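Local coordinates for protein dihydrodipicolinate synthase (Oceanobacillus iheyensis HTE831, PDB 3D0C) that probably acts as a 4-hydroxy-tetrahydrodipicolinate synthase, a TIM-barrel lyase that would condense pyruvate with aspartate semialdehyde in lysine biosynthesis, at residues 215-226 with 237-248. The protein carries 1 engineered substitution. Sequence-based numbering, arbitrary orientation.
Sequences LVNVFPQKSFAL and KIWDVWEDVVPF
K222 reaches across to D244 and makes a salt bridge, NZ to OD2 at 2.8 Å, with the ammonium approaching the syn lone pair of that oxygen. Its chain runs extended as far as CE and bends only at the last torsion (chi4 -64°), which turns the ammonium onto D244. Next to the bridge, toward the C-terminal end of 237-248, V245 CG1 meets L215 CD2 at 3.6 Å, the two side chains crossing at about a right angle. The other branch of the same leucine, CD1, lies over one face of the F248 ring, a CH-pi contact 3.9 Å from the centroid. Farther along, V241 packs against 220-226, with CG1 on K222 O and, at 3.7 Å, L226 CB, and CG2 toward A225 CB. With an alanine at K222, D244 OD2 would probably lose its charged mate and V245 CG1 the aliphatic chain beside it. Outside the pair, W300 makes a cation-pi contact with K222, while E197 of helix 196-206 touches L215 and V245. The axes of 220-226 and 237-248 run roughly antiparallel (147°), 9.4 Å apart at closest approach: helix 220-232, which follows the eighth TIM-barrel strand, and helix 235-257, which opens the C-terminal helical region, form a helical hairpin, as in the DapA family.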
ATOM      1  N   LEU A 215      -4.158  -6.249 -21.114  1.00 17.69           N
ATOM      2  CA  LEU A 215      -5.032  -6.575 -22.235  1.00 19.60           C
ATOM      3  C   LEU A 215      -4.536  -7.825 -22.959  1.00 17.95           C
ATOM      4  O   LEU A 215      -5.323  -8.573 -23.536  1.00 17.19           O
ATOM      5  CB  LEU A 215      -5.092  -5.404 -23.219  1.00 22.89           C
ATOM      6  CG  LEU A 215      -5.883  -5.647 -24.511  1.00 25.17           C
ATOM      7  CD1 LEU A 215      -7.310  -6.052 -24.178  1.00 26.17           C
ATOM      8  CD2 LEU A 215      -5.872  -4.384 -25.360  1.00 27.80           C
ATOM      9  N   VAL A 216      -3.231  -8.052 -22.925  1.00 19.12           N
ATOM     10  CA  VAL A 216      -2.663  -9.216 -23.589  1.00 21.07           C
ATOM     11  C   VAL A 216      -3.221 -10.547 -23.068  1.00 22.80           C
ATOM     12  O   VAL A 216      -3.047 -11.578 -23.715  1.00 22.48           O
ATOM     13  CB  VAL A 216      -1.122  -9.234 -23.477  1.00 22.58           C
ATOM     14  CG1 VAL A 216      -0.520  -8.178 -24.400  1.00 21.98           C
ATOM     15  CG2 VAL A 216      -0.696  -8.991 -22.039  1.00 22.63           C
ATOM     16  N   ASN A 217      -3.886 -10.530 -21.911  1.00 22.33           N
ATOM     17  CA  ASN A 217      -4.469 -11.754 -21.340  1.00 21.97           C
ATOM     18  C   ASN A 217      -5.793 -12.082 -22.022  1.00 23.59           C
ATOM     19  O   ASN A 217      -6.355 -13.165 -21.821  1.00 21.96           O
ATOM     20  CB  ASN A 217      -4.748 -11.594 -19.834  1.00 21.94           C
ATOM     21  CG  ASN A 217      -3.483 -11.497 -19.001  1.00 25.85           C
ATOM     22  OD1 ASN A 217      -2.728 -12.464 -18.876  1.00 20.38           O
ATOM     23  ND2 ASN A 217      -3.247 -10.322 -18.422  1.00 24.07           N
ATOM     24  N   VAL A 218      -6.288 -11.149 -22.830  1.00 22.25           N
ATOM     25  CA  VAL A 218      -7.573 -11.326 -23.494  1.00 23.11           C
ATOM     26  C   VAL A 218      -7.517 -11.132 -25.006  1.00 24.76           C
ATOM     27  O   VAL A 218      -8.004 -11.973 -25.766  1.00 23.86           O
ATOM     28  CB  VAL A 218      -8.596 -10.338 -22.923  1.00 26.25           C
ATOM     29  CG1 VAL A 218     -10.002 -10.742 -23.330  1.00 28.19           C
ATOM     30  CG2 VAL A 218      -8.455 -10.270 -21.419  1.00 27.22           C
ATOM     31  N   PHE A 219      -6.936 -10.015 -25.436  1.00 22.61           N
ATOM     32  CA  PHE A 219      -6.814  -9.695 -26.858  1.00 25.61           C
ATOM     33  C   PHE A 219      -5.381  -9.286 -27.173  1.00 24.06           C
ATOM     34  O   PHE A 219      -5.121  -8.149 -27.561  1.00 23.64           O
ATOM     35  CB  PHE A 219      -7.761  -8.542 -27.226  1.00 28.70           C
ATOM     36  CG  PHE A 219      -9.204  -8.941 -27.305  1.00 36.12           C
ATOM     37  CD1 PHE A 219      -9.673  -9.699 -28.375  1.00 39.12           C
ATOM     38  CD2 PHE A 219     -10.097  -8.563 -26.312  1.00 38.02           C
ATOM     39  CE1 PHE A 219     -11.014 -10.074 -28.450  1.00 42.09           C
ATOM     40  CE2 PHE A 219     -11.438  -8.932 -26.377  1.00 41.33           C
ATOM     41  CZ  PHE A 219     -11.897  -9.689 -27.449  1.00 41.38           C
ATOM     42  N   PRO A 220      -4.426 -10.215 -27.018  1.00 24.84           N
ATOM     43  CA  PRO A 220      -3.020  -9.901 -27.296  1.00 25.18           C
ATOM     44  C   PRO A 220      -2.745  -9.335 -28.692  1.00 26.46           C
ATOM     45  O   PRO A 220      -1.821  -8.535 -28.867  1.00 23.72           O
ATOM     46  CB  PRO A 220      -2.323 -11.240 -27.073  1.00 24.65           C
ATOM     47  CG  PRO A 220      -3.366 -12.226 -27.500  1.00 25.66           C
ATOM     48  CD  PRO A 220      -4.610 -11.665 -26.834  1.00 24.69           C
ATOM     49  N   GLN A 221      -3.536  -9.753 -29.680  1.00 25.99           N
ATOM     50  CA  GLN A 221      -3.342  -9.280 -31.054  1.00 26.79           C
ATOM     51  C   GLN A 221      -3.517  -7.760 -31.167  1.00 24.57           C
ATOM     52  O   GLN A 221      -2.859  -7.122 -31.987  1.00 23.64           O
ATOM     53  CB  GLN A 221      -4.300 -10.000 -32.024  1.00 31.20           C
ATOM     54  CG  GLN A 221      -4.205 -11.540 -31.975  1.00 36.34           C
ATOM     55  CD  GLN A 221      -4.917 -12.243 -33.139  1.00 40.67           C
ATOM     56  OE1 GLN A 221      -6.068 -11.936 -33.467  1.00 42.35           O
ATOM     57  NE2 GLN A 221      -4.231 -13.207 -33.755  1.00 39.51           N
ATOM     58  N   LYS A 222      -4.395  -7.182 -30.351  1.00 24.92           N
ATOM     59  CA  LYS A 222      -4.600  -5.733 -30.379  1.00 24.28           C
ATOM     60  C   LYS A 222      -3.384  -5.037 -29.768  1.00 24.17           C
ATOM     61  O   LYS A 222      -2.878  -4.046 -30.303  1.00 22.61           O
ATOM     62  CB  LYS A 222      -5.859  -5.346 -29.601  1.00 26.52           C
ATOM     63  CG  LYS A 222      -7.164  -5.779 -30.261  1.00 30.12           C
ATOM     64  CD  LYS A 222      -8.365  -5.309 -29.452  1.00 33.41           C
ATOM     65  CE  LYS A 222      -9.678  -5.795 -30.049  1.00 37.29           C
ATOM     66  NZ  LYS A 222      -9.945  -5.240 -31.406  1.00 38.67           N
ATOM     67  N   SER A 223      -2.925  -5.564 -28.636  1.00 22.07           N
ATOM     68  CA  SER A 223      -1.765  -5.017 -27.947  1.00 19.34           C
ATOM     69  C   SER A 223      -0.543  -5.071 -28.850  1.00 20.06           C
ATOM     70  O   SER A 223       0.250  -4.128 -28.887  1.00 19.84           O
ATOM     71  CB  SER A 223      -1.483  -5.816 -26.668  1.00 18.42           C
ATOM     72  OG  SER A 223      -2.567  -5.722 -25.765  1.00 18.07           O
ATOM     73  N   PHE A 224      -0.384  -6.180 -29.569  1.00 20.25           N
ATOM     74  CA  PHE A 224       0.760  -6.329 -30.461  1.00 22.49           C
ATOM     75  C   PHE A 224       0.608  -5.496 -31.725  1.00 21.09           C
ATOM     76  O   PHE A 224       1.603  -5.142 -32.355  1.00 19.64           O
ATOM     77  CB  PHE A 224       0.989  -7.801 -30.811  1.00 24.92           C
ATOM     78  CG  PHE A 224       1.898  -8.510 -29.846  1.00 30.41           C
ATOM     79  CD1 PHE A 224       3.267  -8.262 -29.854  1.00 33.11           C
ATOM     80  CD2 PHE A 224       1.379  -9.389 -28.905  1.00 31.59           C
ATOM     81  CE1 PHE A 224       4.109  -8.886 -28.932  1.00 35.20           C
ATOM     82  CE2 PHE A 224       2.207 -10.016 -27.982  1.00 34.05           C
ATOM     83  CZ  PHE A 224       3.573  -9.764 -27.994  1.00 34.64           C
ATOM     84  N   ALA A 225      -0.633  -5.194 -32.097  1.00 20.43           N
ATOM     85  CA  ALA A 225      -0.877  -4.358 -33.271  1.00 20.44           C
ATOM     86  C   ALA A 225      -0.376  -2.953 -32.913  1.00 22.54           C
ATOM     87  O   ALA A 225       0.224  -2.252 -33.736  1.00 22.09           O
ATOM     88  CB  ALA A 225      -2.363  -4.327 -33.601  1.00 20.01           C
ATOM     89  N   LEU A 226      -0.615  -2.557 -31.665  1.00 21.89           N
ATOM     90  CA  LEU A 226      -0.169  -1.253 -31.190  1.00 23.52           C
ATOM     91  C   LEU A 226       1.355  -1.218 -31.113  1.00 22.30           C
ATOM     92  O   LEU A 226       1.976  -0.229 -31.508  1.00 20.99           O
ATOM     93  CB  LEU A 226      -0.762  -0.949 -29.807  1.00 24.44           C
ATOM     94  CG  LEU A 226      -0.290   0.370 -29.184  1.00 27.10           C
ATOM     95  CD1 LEU A 226      -0.652   1.514 -30.115  1.00 29.18           C
ATOM     96  CD2 LEU A 226      -0.928   0.569 -27.819  1.00 27.92           C
ATOM     97  N   LYS A 237      -2.003   4.323 -37.819  1.00 26.44           N
ATOM     98  CA  LYS A 237      -2.351   3.044 -37.223  1.00 26.50           C
ATOM     99  C   LYS A 237      -2.240   3.122 -35.694  1.00 24.58           C
ATOM    100  O   LYS A 237      -3.052   2.541 -34.969  1.00 22.67           O
ATOM    101  CB  LYS A 237      -1.441   1.941 -37.774  1.00 28.49           C
ATOM    102  CG  LYS A 237      -1.802   0.550 -37.278  1.00 34.79           C
ATOM    103  CD  LYS A 237      -3.242   0.194 -37.629  1.00 41.50           C
ATOM    104  CE  LYS A 237      -3.681  -1.112 -36.977  1.00 45.35           C
ATOM    105  NZ  LYS A 237      -2.879  -2.277 -37.434  1.00 46.27           N
ATOM    106  N   ILE A 238      -1.236   3.846 -35.209  1.00 24.04           N
ATOM    107  CA  ILE A 238      -1.034   4.003 -33.772  1.00 23.91           C
ATOM    108  C   ILE A 238      -2.309   4.535 -33.123  1.00 23.82           C
ATOM    109  O   ILE A 238      -2.840   3.948 -32.175  1.00 22.20           O
ATOM    110  CB  ILE A 238       0.122   4.981 -33.487  1.00 26.09           C
ATOM    111  CG1 ILE A 238       1.453   4.352 -33.904  1.00 27.74           C
ATOM    112  CG2 ILE A 238       0.127   5.362 -32.016  1.00 26.22           C
ATOM    113  CD1 ILE A 238       2.652   5.291 -33.788  1.00 28.86           C
ATOM    114  N   TRP A 239      -2.799   5.654 -33.649  1.00 23.48           N
ATOM    115  CA  TRP A 239      -4.012   6.282 -33.145  1.00 25.25           C
ATOM    116  C   TRP A 239      -5.250   5.399 -33.322  1.00 22.78           C
ATOM    117  O   TRP A 239      -6.133   5.403 -32.470  1.00 21.15           O
ATOM    118  CB  TRP A 239      -4.240   7.628 -33.846  1.00 29.67           C
ATOM    119  CG  TRP A 239      -3.220   8.679 -33.514  1.00 37.43           C
ATOM    120  CD1 TRP A 239      -2.753   9.658 -34.348  1.00 40.42           C
ATOM    121  CD2 TRP A 239      -2.563   8.880 -32.254  1.00 40.04           C
ATOM    122  NE1 TRP A 239      -1.847  10.455 -33.687  1.00 42.25           N
ATOM    123  CE2 TRP A 239      -1.714  10.002 -32.399  1.00 42.80           C
ATOM    124  CE3 TRP A 239      -2.614   8.228 -31.015  1.00 40.78           C
ATOM    125  CZ2 TRP A 239      -0.916  10.479 -31.354  1.00 44.46           C
ATOM    126  CZ3 TRP A 239      -1.823   8.703 -29.978  1.00 46.38           C
ATOM    127  CH2 TRP A 239      -0.988   9.820 -30.153  1.00 46.87           C
ATOM    128  N   ASP A 240      -5.332   4.657 -34.425  1.00 24.52           N
ATOM    129  CA  ASP A 240      -6.491   3.785 -34.646  1.00 23.43           C
ATOM    130  C   ASP A 240      -6.543   2.647 -33.614  1.00 22.46           C
ATOM    131  O   ASP A 240      -7.600   2.375 -33.043  1.00 21.23           O
ATOM    132  CB  ASP A 240      -6.460   3.186 -36.060  1.00 26.81           C
ATOM    133  CG  ASP A 240      -6.916   4.171 -37.134  1.00 30.82           C
ATOM    134  OD1 ASP A 240      -7.497   5.233 -36.806  1.00 31.59           O
ATOM    135  OD2 ASP A 240      -6.695   3.872 -38.324  1.00 34.28           O
ATOM    136  N   VAL A 241      -5.414   1.980 -33.379  1.00 21.86           N
ATOM    137  CA  VAL A 241      -5.397   0.877 -32.409  1.00 23.20           C
ATOM    138  C   VAL A 241      -5.652   1.434 -31.019  1.00 23.69           C
ATOM    139  O   VAL A 241      -6.360   0.823 -30.212  1.00 21.50           O
ATOM    140  CB  VAL A 241      -4.047   0.119 -32.391  1.00 25.16           C
ATOM    141  CG1 VAL A 241      -4.111  -1.049 -31.393  1.00 21.18           C
ATOM    142  CG2 VAL A 241      -3.725  -0.403 -33.782  1.00 26.74           C
ATOM    143  N   TRP A 242      -5.071   2.603 -30.765  1.00 22.57           N
ATOM    144  CA  TRP A 242      -5.200   3.309 -29.496  1.00 25.77           C
ATOM    145  C   TRP A 242      -6.665   3.582 -29.169  1.00 24.72           C
ATOM    146  O   TRP A 242      -7.131   3.263 -28.074  1.00 21.30           O
ATOM    147  CB  TRP A 242      -4.420   4.628 -29.571  1.00 30.05           C
ATOM    148  CG  TRP A 242      -4.616   5.555 -28.419  1.00 37.35           C
ATOM    149  CD1 TRP A 242      -4.110   5.426 -27.156  1.00 38.80           C
ATOM    150  CD2 TRP A 242      -5.350   6.781 -28.433  1.00 39.10           C
ATOM    151  NE1 TRP A 242      -4.482   6.499 -26.385  1.00 40.24           N
ATOM    152  CE2 TRP A 242      -5.244   7.348 -27.145  1.00 42.26           C
ATOM    153  CE3 TRP A 242      -6.086   7.460 -29.412  1.00 43.70           C
ATOM    154  CZ2 TRP A 242      -5.848   8.562 -26.810  1.00 45.62           C
ATOM    155  CZ3 TRP A 242      -6.687   8.667 -29.077  1.00 48.60           C
ATOM    156  CH2 TRP A 242      -6.563   9.204 -27.786  1.00 48.36           C
ATOM    157  N   GLU A 243      -7.388   4.178 -30.115  1.00 22.21           N
ATOM    158  CA  GLU A 243      -8.806   4.481 -29.916  1.00 24.01           C
ATOM    159  C   GLU A 243      -9.607   3.211 -29.674  1.00 21.94           C
ATOM    160  O   GLU A 243     -10.625   3.227 -28.975  1.00 19.22           O
ATOM    161  CB  GLU A 243      -9.412   5.153 -31.152  1.00 28.21           C
ATOM    162  CG  GLU A 243      -8.700   6.376 -31.650  1.00 34.88           C
ATOM    163  CD  GLU A 243      -9.446   7.007 -32.804  1.00 37.74           C
ATOM    164  OE1 GLU A 243      -9.764   6.284 -33.772  1.00 37.80           O
ATOM    165  OE2 GLU A 243      -9.717   8.221 -32.738  1.00 39.27           O
ATOM    166  N   ASP A 244      -9.148   2.119 -30.275  1.00 21.73           N
ATOM    167  CA  ASP A 244      -9.821   0.828 -30.176  1.00 26.33           C
ATOM    168  C   ASP A 244      -9.691   0.151 -28.811  1.00 23.51           C
ATOM    169  O   ASP A 244     -10.621  -0.525 -28.367  1.00 23.48           O
ATOM    170  CB  ASP A 244      -9.294  -0.110 -31.271  1.00 27.30           C
ATOM    171  CG  ASP A 244     -10.099  -1.399 -31.385  1.00 32.64           C
ATOM    172  OD1 ASP A 244     -11.334  -1.316 -31.557  1.00 31.56           O
ATOM    173  OD2 ASP A 244      -9.496  -2.493 -31.312  1.00 34.18           O
ATOM    174  N   VAL A 245      -8.557   0.337 -28.139  1.00 22.87           N
ATOM    175  CA  VAL A 245      -8.344  -0.300 -26.838  1.00 22.90           C
ATOM    176  C   VAL A 245      -8.581   0.597 -25.624  1.00 23.24           C
ATOM    177  O   VAL A 245      -8.774   0.101 -24.506  1.00 23.46           O
ATOM    178  CB  VAL A 245      -6.921  -0.881 -26.734  1.00 25.28           C
ATOM    179  CG1 VAL A 245      -6.699  -1.910 -27.825  1.00 25.47           C
ATOM    180  CG2 VAL A 245      -5.891   0.237 -26.825  1.00 24.80           C
ATOM    181  N   VAL A 246      -8.571   1.910 -25.832  1.00 24.13           N
ATOM    182  CA  VAL A 246      -8.790   2.847 -24.732  1.00 22.88           C
ATOM    183  C   VAL A 246     -10.052   2.531 -23.921  1.00 22.53           C
ATOM    184  O   VAL A 246     -10.032   2.588 -22.689  1.00 20.88           O
ATOM    185  CB  VAL A 246      -8.851   4.303 -25.247  1.00 23.47           C
ATOM    186  CG1 VAL A 246      -9.468   5.212 -24.191  1.00 25.39           C
ATOM    187  CG2 VAL A 246      -7.438   4.790 -25.573  1.00 25.11           C
ATOM    188  N   PRO A 247     -11.165   2.184 -24.596  1.00 21.66           N
ATOM    189  CA  PRO A 247     -12.416   1.865 -23.894  1.00 23.58           C
ATOM    190  C   PRO A 247     -12.245   0.762 -22.845  1.00 22.22           C
ATOM    191  O   PRO A 247     -12.895   0.783 -21.798  1.00 21.34           O
ATOM    192  CB  PRO A 247     -13.346   1.439 -25.029  1.00 24.90           C
ATOM    193  CG  PRO A 247     -12.859   2.282 -26.182  1.00 25.47           C
ATOM    194  CD  PRO A 247     -11.360   2.116 -26.057  1.00 23.17           C
ATOM    195  N   PHE A 248     -11.372  -0.197 -23.143  1.00 20.52           N
ATOM    196  CA  PHE A 248     -11.086  -1.318 -22.243  1.00 23.43           C
ATOM    197  C   PHE A 248     -10.303  -0.808 -21.031  1.00 19.97           C
ATOM    198  O   PHE A 248     -10.621  -1.122 -19.883  1.00 18.47           O
ATOM    199  CB  PHE A 248     -10.257  -2.377 -22.981  1.00 26.69           C
ATOM    200  CG  PHE A 248     -10.052  -3.657 -22.200  1.00 34.38           C
ATOM    201  CD1 PHE A 248     -11.041  -4.637 -22.165  1.00 37.61           C
ATOM    202  CD2 PHE A 248      -8.867  -3.881 -21.501  1.00 36.08           C
ATOM    203  CE1 PHE A 248     -10.853  -5.822 -21.449  1.00 40.13           C
ATOM    204  CE2 PHE A 248      -8.670  -5.062 -20.781  1.00 38.97           C
ATOM    205  CZ  PHE A 248      -9.664  -6.031 -20.757  1.00 39.37           C
TER
HETATM  206  O   HOH W   1      -0.462  -2.600 -36.011  1.00 29.69           O